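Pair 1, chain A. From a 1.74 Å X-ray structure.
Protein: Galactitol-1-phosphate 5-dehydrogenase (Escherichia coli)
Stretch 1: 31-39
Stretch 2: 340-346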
# COMPACT_ATOMS: atom_id res chain seq x y z
N LYS A 31 25.08 10.04 -30.61
CA LYS A 31 24.45 11.01 -31.48
C LYS A 31 22.95 10.76 -31.42
O LYS A 31 22.47 9.70 -31.82
CB LYS A 31 24.97 10.88 -32.91
CG LYS A 31 24.38 11.89 -33.86
CD LYS A 31 24.98 11.73 -35.26
CE LYS A 31 24.13 12.39 -36.32
NZ LYS A 31 24.72 12.23 -37.68
N ILE A 32 22.21 11.72 -30.87
CA ILE A 32 20.81 11.51 -30.54
C ILE A 32 19.90 11.60 -31.76
O ILE A 32 19.97 12.56 -32.54
CB ILE A 32 20.37 12.50 -29.45
CG1 ILE A 32 21.16 12.22 -28.17
CG2 ILE A 32 18.89 12.40 -29.18
CD1 ILE A 32 20.93 13.20 -27.06
N ALA A 33 19.05 10.58 -31.93
CA ALA A 33 18.18 10.47 -33.10
C ALA A 33 16.74 10.83 -32.79
O ALA A 33 16.03 11.38 -33.64
CB ALA A 33 18.24 9.05 -33.67
N SER A 34 16.30 10.53 -31.58
CA SER A 34 14.91 10.71 -31.18
C SER A 34 14.85 10.85 -29.67
O SER A 34 15.42 10.03 -28.95
CB SER A 34 14.06 9.52 -31.64
OG SER A 34 12.71 9.67 -31.25
N SER A 35 14.17 11.88 -29.19
CA SER A 35 14.22 12.22 -27.78
C SER A 35 12.88 12.78 -27.32
O SER A 35 12.43 13.82 -27.81
CB SER A 35 15.36 13.23 -27.52
OG SER A 35 15.55 13.46 -26.13
N GLY A 36 12.22 12.08 -26.40
CA GLY A 36 10.84 12.40 -26.06
C GLY A 36 10.70 13.26 -24.82
O GLY A 36 11.53 13.16 -23.91
N LEU A 37 9.65 14.08 -24.78
CA LEU A 37 9.30 14.84 -23.58
C LEU A 37 8.39 14.03 -22.65
O LEU A 37 7.33 13.59 -23.07
CB LEU A 37 8.61 16.14 -23.96
CG LEU A 37 8.21 17.10 -22.84
CD1 LEU A 37 9.43 17.86 -22.34
CD2 LEU A 37 7.13 18.07 -23.30
N CYS A 38 8.81 13.86 -21.40
CA CYS A 38 8.04 13.14 -20.39
C CYS A 38 7.06 14.06 -19.65
O CYS A 38 7.31 15.26 -19.51
CB CYS A 38 8.99 12.47 -19.38
SG CYS A 38 8.25 11.35 -18.14
N GLY A 39 5.94 13.51 -19.20
CA GLY A 39 5.02 14.26 -18.35
C GLY A 39 5.72 14.87 -17.15
O GLY A 39 5.40 15.98 -16.71
N GLY A 340 0.19 14.60 -26.27
CA GLY A 340 0.67 13.31 -26.71
C GLY A 340 2.18 13.41 -26.64
O GLY A 340 2.70 14.41 -26.15
N LYS A 341 2.89 12.39 -27.13
CA LYS A 341 4.35 12.41 -27.06
C LYS A 341 4.92 13.45 -28.01
O LYS A 341 4.69 13.39 -29.23
CB LYS A 341 4.93 11.03 -27.38
CG LYS A 341 6.46 10.99 -27.31
CD LYS A 341 7.00 11.39 -25.93
CE LYS A 341 6.48 10.44 -24.85
NZ LYS A 341 7.08 10.70 -23.51
N VAL A 342 5.63 14.41 -27.45
CA VAL A 342 6.35 15.38 -28.24
C VAL A 342 7.79 14.91 -28.41
O VAL A 342 8.52 14.77 -27.43
CB VAL A 342 6.32 16.76 -27.57
CG1 VAL A 342 7.14 17.77 -28.38
CG2 VAL A 342 4.88 17.23 -27.41
N LEU A 343 8.19 14.63 -29.65
CA LEU A 343 9.54 14.14 -29.90
C LEU A 343 10.44 15.21 -30.48
O LEU A 343 10.05 15.93 -31.40
CB LEU A 343 9.52 12.95 -30.86
CG LEU A 343 8.93 11.64 -30.37
CD1 LEU A 343 8.88 10.65 -31.52
CD2 LEU A 343 9.76 11.11 -29.21
N LEU A 344 11.65 15.30 -29.94
CA LEU A 344 12.72 16.04 -30.59
C LEU A 344 13.43 15.09 -31.55
O LEU A 344 13.88 14.01 -31.15
CB LEU A 344 13.69 16.61 -29.56
CG LEU A 344 14.98 17.21 -30.12
CD1 LEU A 344 14.72 18.49 -30.90
CD2 LEU A 344 15.95 17.49 -28.99
N ILE A 345 13.50 15.50 -32.81
CA ILE A 345 14.21 14.75 -33.84
C ILE A 345 15.32 15.64 -34.42
O ILE A 345 15.07 16.42 -35.35
CB ILE A 345 13.24 14.29 -34.97
CG1 ILE A 345 12.06 13.50 -34.38
CG2 ILE A 345 13.97 13.49 -36.04
CD1 ILE A 345 12.45 12.28 -33.58
N PRO A 346 16.54 15.54 -33.85
CA PRO A 346 17.68 16.38 -34.25
C PRO A 346 17.99 16.36 -35.75
O PRO A 346 17.74 15.34 -36.41
CB PRO A 346 18.85 15.78 -33.46
CG PRO A 346 18.19 15.20 -32.23
CD PRO A 346 16.89 14.64 -32.73
O HOH W 1 5.45 14.57 -24.56

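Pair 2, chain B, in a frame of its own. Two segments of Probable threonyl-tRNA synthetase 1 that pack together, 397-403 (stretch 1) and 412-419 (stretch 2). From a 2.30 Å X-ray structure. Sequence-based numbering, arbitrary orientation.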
# COMPACT_ATOMS: atom_id res chain seq x y z
N PRO B 397 -19.73 3.28 -14.30
CA PRO B 397 -19.34 4.21 -13.24
C PRO B 397 -20.20 3.95 -12.02
O PRO B 397 -21.34 3.54 -12.18
CB PRO B 397 -19.66 5.59 -13.84
CG PRO B 397 -19.64 5.36 -15.35
CD PRO B 397 -20.30 4.00 -15.46
N ALA B 398 -19.68 4.15 -10.82
CA ALA B 398 -20.50 3.95 -9.61
C ALA B 398 -21.75 4.86 -9.64
O ALA B 398 -22.85 4.40 -9.39
CB ALA B 398 -19.66 4.18 -8.31
N VAL B 399 -21.58 6.14 -9.98
CA VAL B 399 -22.69 7.11 -9.97
C VAL B 399 -22.67 7.87 -11.30
O VAL B 399 -21.62 8.35 -11.66
CB VAL B 399 -22.56 8.11 -8.77
CG1 VAL B 399 -23.73 9.13 -8.72
CG2 VAL B 399 -22.48 7.36 -7.37
N ASN B 400 -23.80 7.94 -12.03
CA ASN B 400 -23.97 8.82 -13.21
C ASN B 400 -24.66 10.12 -12.84
O ASN B 400 -25.70 10.07 -12.20
CB ASN B 400 -24.72 8.15 -14.41
CG ASN B 400 -24.01 6.91 -14.95
OD1 ASN B 400 -22.78 6.74 -14.79
ND2 ASN B 400 -24.80 5.99 -15.57
N VAL B 401 -24.08 11.25 -13.22
CA VAL B 401 -24.69 12.58 -12.96
C VAL B 401 -25.03 13.19 -14.32
O VAL B 401 -24.14 13.43 -15.13
CB VAL B 401 -23.77 13.53 -12.12
CG1 VAL B 401 -24.43 14.90 -11.86
CG2 VAL B 401 -23.38 12.85 -10.76
N PHE B 402 -26.31 13.33 -14.60
CA PHE B 402 -26.75 13.82 -15.90
C PHE B 402 -27.03 15.29 -15.82
O PHE B 402 -27.83 15.73 -14.98
CB PHE B 402 -28.00 13.09 -16.40
CG PHE B 402 -27.73 11.65 -16.83
CD1 PHE B 402 -27.19 11.37 -18.08
CD2 PHE B 402 -27.99 10.59 -15.95
CE1 PHE B 402 -26.92 10.05 -18.47
CE2 PHE B 402 -27.72 9.27 -16.32
CZ PHE B 402 -27.20 8.99 -17.59
N ILE B 403 -26.32 16.06 -16.63
CA ILE B 403 -26.56 17.49 -16.65
C ILE B 403 -27.02 17.97 -18.01
O ILE B 403 -26.23 18.10 -18.91
CB ILE B 403 -25.38 18.32 -16.19
CG1 ILE B 403 -24.90 17.83 -14.81
CG2 ILE B 403 -25.84 19.85 -16.15
CD1 ILE B 403 -23.53 18.16 -14.50
N VAL B 412 -32.04 20.94 -10.31
CA VAL B 412 -32.13 19.62 -9.70
C VAL B 412 -31.30 18.69 -10.58
O VAL B 412 -31.54 18.61 -11.81
CB VAL B 412 -33.61 19.11 -9.63
CG1 VAL B 412 -33.68 17.66 -9.08
CG2 VAL B 412 -34.43 20.06 -8.75
N LEU B 413 -30.29 18.03 -9.99
CA LEU B 413 -29.47 17.10 -10.77
C LEU B 413 -30.19 15.77 -10.90
O LEU B 413 -30.92 15.40 -10.01
CB LEU B 413 -28.12 16.88 -10.11
CG LEU B 413 -27.23 18.13 -9.96
CD1 LEU B 413 -26.08 17.80 -9.03
CD2 LEU B 413 -26.72 18.66 -11.34
N ASP B 414 -29.97 15.06 -11.99
CA ASP B 414 -30.47 13.69 -12.18
C ASP B 414 -29.29 12.74 -11.92
O ASP B 414 -28.35 12.63 -12.73
CB ASP B 414 -31.02 13.54 -13.60
CG ASP B 414 -31.36 12.12 -13.97
OD1 ASP B 414 -31.11 11.18 -13.21
OD2 ASP B 414 -31.91 11.92 -15.08
N VAL B 415 -29.35 12.07 -10.76
CA VAL B 415 -28.21 11.34 -10.23
C VAL B 415 -28.62 9.89 -10.02
O VAL B 415 -29.58 9.61 -9.31
CB VAL B 415 -27.72 11.95 -8.89
CG1 VAL B 415 -26.60 11.14 -8.26
CG2 VAL B 415 -27.27 13.35 -9.09
N ARG B 416 -27.87 8.99 -10.65
CA ARG B 416 -28.20 7.58 -10.73
C ARG B 416 -27.08 6.73 -10.14
O ARG B 416 -26.02 6.50 -10.74
CB ARG B 416 -28.50 7.18 -12.18
CG ARG B 416 -29.36 8.26 -12.84
CD ARG B 416 -30.15 7.73 -13.95
NE ARG B 416 -31.06 8.73 -14.48
CZ ARG B 416 -31.84 8.52 -15.54
NH1 ARG B 416 -31.80 7.36 -16.19
NH2 ARG B 416 -32.67 9.47 -15.92
N VAL B 417 -27.35 6.26 -8.94
CA VAL B 417 -26.48 5.39 -8.18
C VAL B 417 -26.81 3.94 -8.60
O VAL B 417 -27.94 3.61 -8.93
CB VAL B 417 -26.73 5.67 -6.66
CG1 VAL B 417 -25.93 4.71 -5.77
CG2 VAL B 417 -26.36 7.15 -6.30
N PHE B 418 -25.83 3.08 -8.69
CA PHE B 418 -26.11 1.73 -9.11
C PHE B 418 -26.32 0.92 -7.84
O PHE B 418 -25.46 0.91 -6.95
CB PHE B 418 -24.98 1.12 -9.95
CG PHE B 418 -25.34 -0.21 -10.47
CD1 PHE B 418 -26.09 -0.33 -11.69
CD2 PHE B 418 -25.07 -1.36 -9.69
CE1 PHE B 418 -26.52 -1.60 -12.15
CE2 PHE B 418 -25.51 -2.64 -10.13
CZ PHE B 418 -26.22 -2.77 -11.37
N ASP B 419 -27.44 0.25 -7.77
CA ASP B 419 -27.84 -0.50 -6.58
C ASP B 419 -27.39 -1.95 -6.70
O ASP B 419 -27.89 -2.69 -7.54
CB ASP B 419 -29.36 -0.50 -6.49
CG ASP B 419 -29.83 -0.77 -5.09
OD1 ASP B 419 -29.48 0.07 -4.22
OD2 ASP B 419 -30.51 -1.81 -4.86

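Where pair 1 has Gly A36, pair 2 has Val B401 at the matching position, and the two sheets fill the space beside that position from opposite strands. An ideal CB on Gly A36 would lie 3.1 Å from Lys A341 CD and 3.4 Å from Leu A343 CD2, too close for either. The bare position is covered by its neighbours: Leu A343 CD2 comes to 3.6 Å from Gly A36 CA, and Lys A341 CD to 4.0 Å from the same atom. In pair 2 the matching residue, Val B401, supplies its own bulk, and its CG1 packs at 4.3 Å from Val B415 CG2 and 4.4 Å from Leu B413 CD1.

The backbone beneath is nearly the same. Fourteen central residues superpose with an RMSD of 0.9 Å, and in both pairs two antiparallel strands run side by side, at 143° in pair 1 and 166° in pair 2. Ser A35 faces Leu A344 as Asn B400 faces Arg B416, each a hydrogen-bonded pair closed by two bonds: Ser A35 N to Leu A344 O (2.9 Å) and Leu A344 N to Ser A35 O (2.7 Å), against Asn B400 N to Arg B416 O and Arg B416 N to Asn B400 O (both 2.9 Å). One step along, Gly A36 with Leu A343 matches Val B401 with Val B415, a pair without hydrogen bonds, in which the CA atoms approach to 4.4 Å and 4.6 Å.

Farther along, Leu A37 N donates to Val A342 O (3.0 Å), as Phe B402 N does to Asp B414 O (2.9 Å). Beyond this bond pair 1 recruits other partners. The side chain of Lys A341, whose match is Leu B413, reaches across so that NZ donates to Leu A37 O at 2.9 Å. A water donates to that same Leu A37 O (2.6 Å) and accepts from Val A342 N (2.9 Å), linking the two main chains.

The face bearing Ser A35 and Leu A344 is modest in pair 1, with Ser A35 CB 4.3 Å from Leu A344 CB. Its counterpart in pair 2 carries a charged cluster beside an aromatic ring. Arg B416 NE and NH2 bind Asp B414 OD1 and OD2 at 2.8 Å and 2.7 Å, a salt bridge within one strand, while Phe B402 CE2 lies over one face of the guanidinium and 3.7 Å from Arg B416 CD. The general principle follows: main-chain pairing fixes the register, and quite different side chains can pack around it.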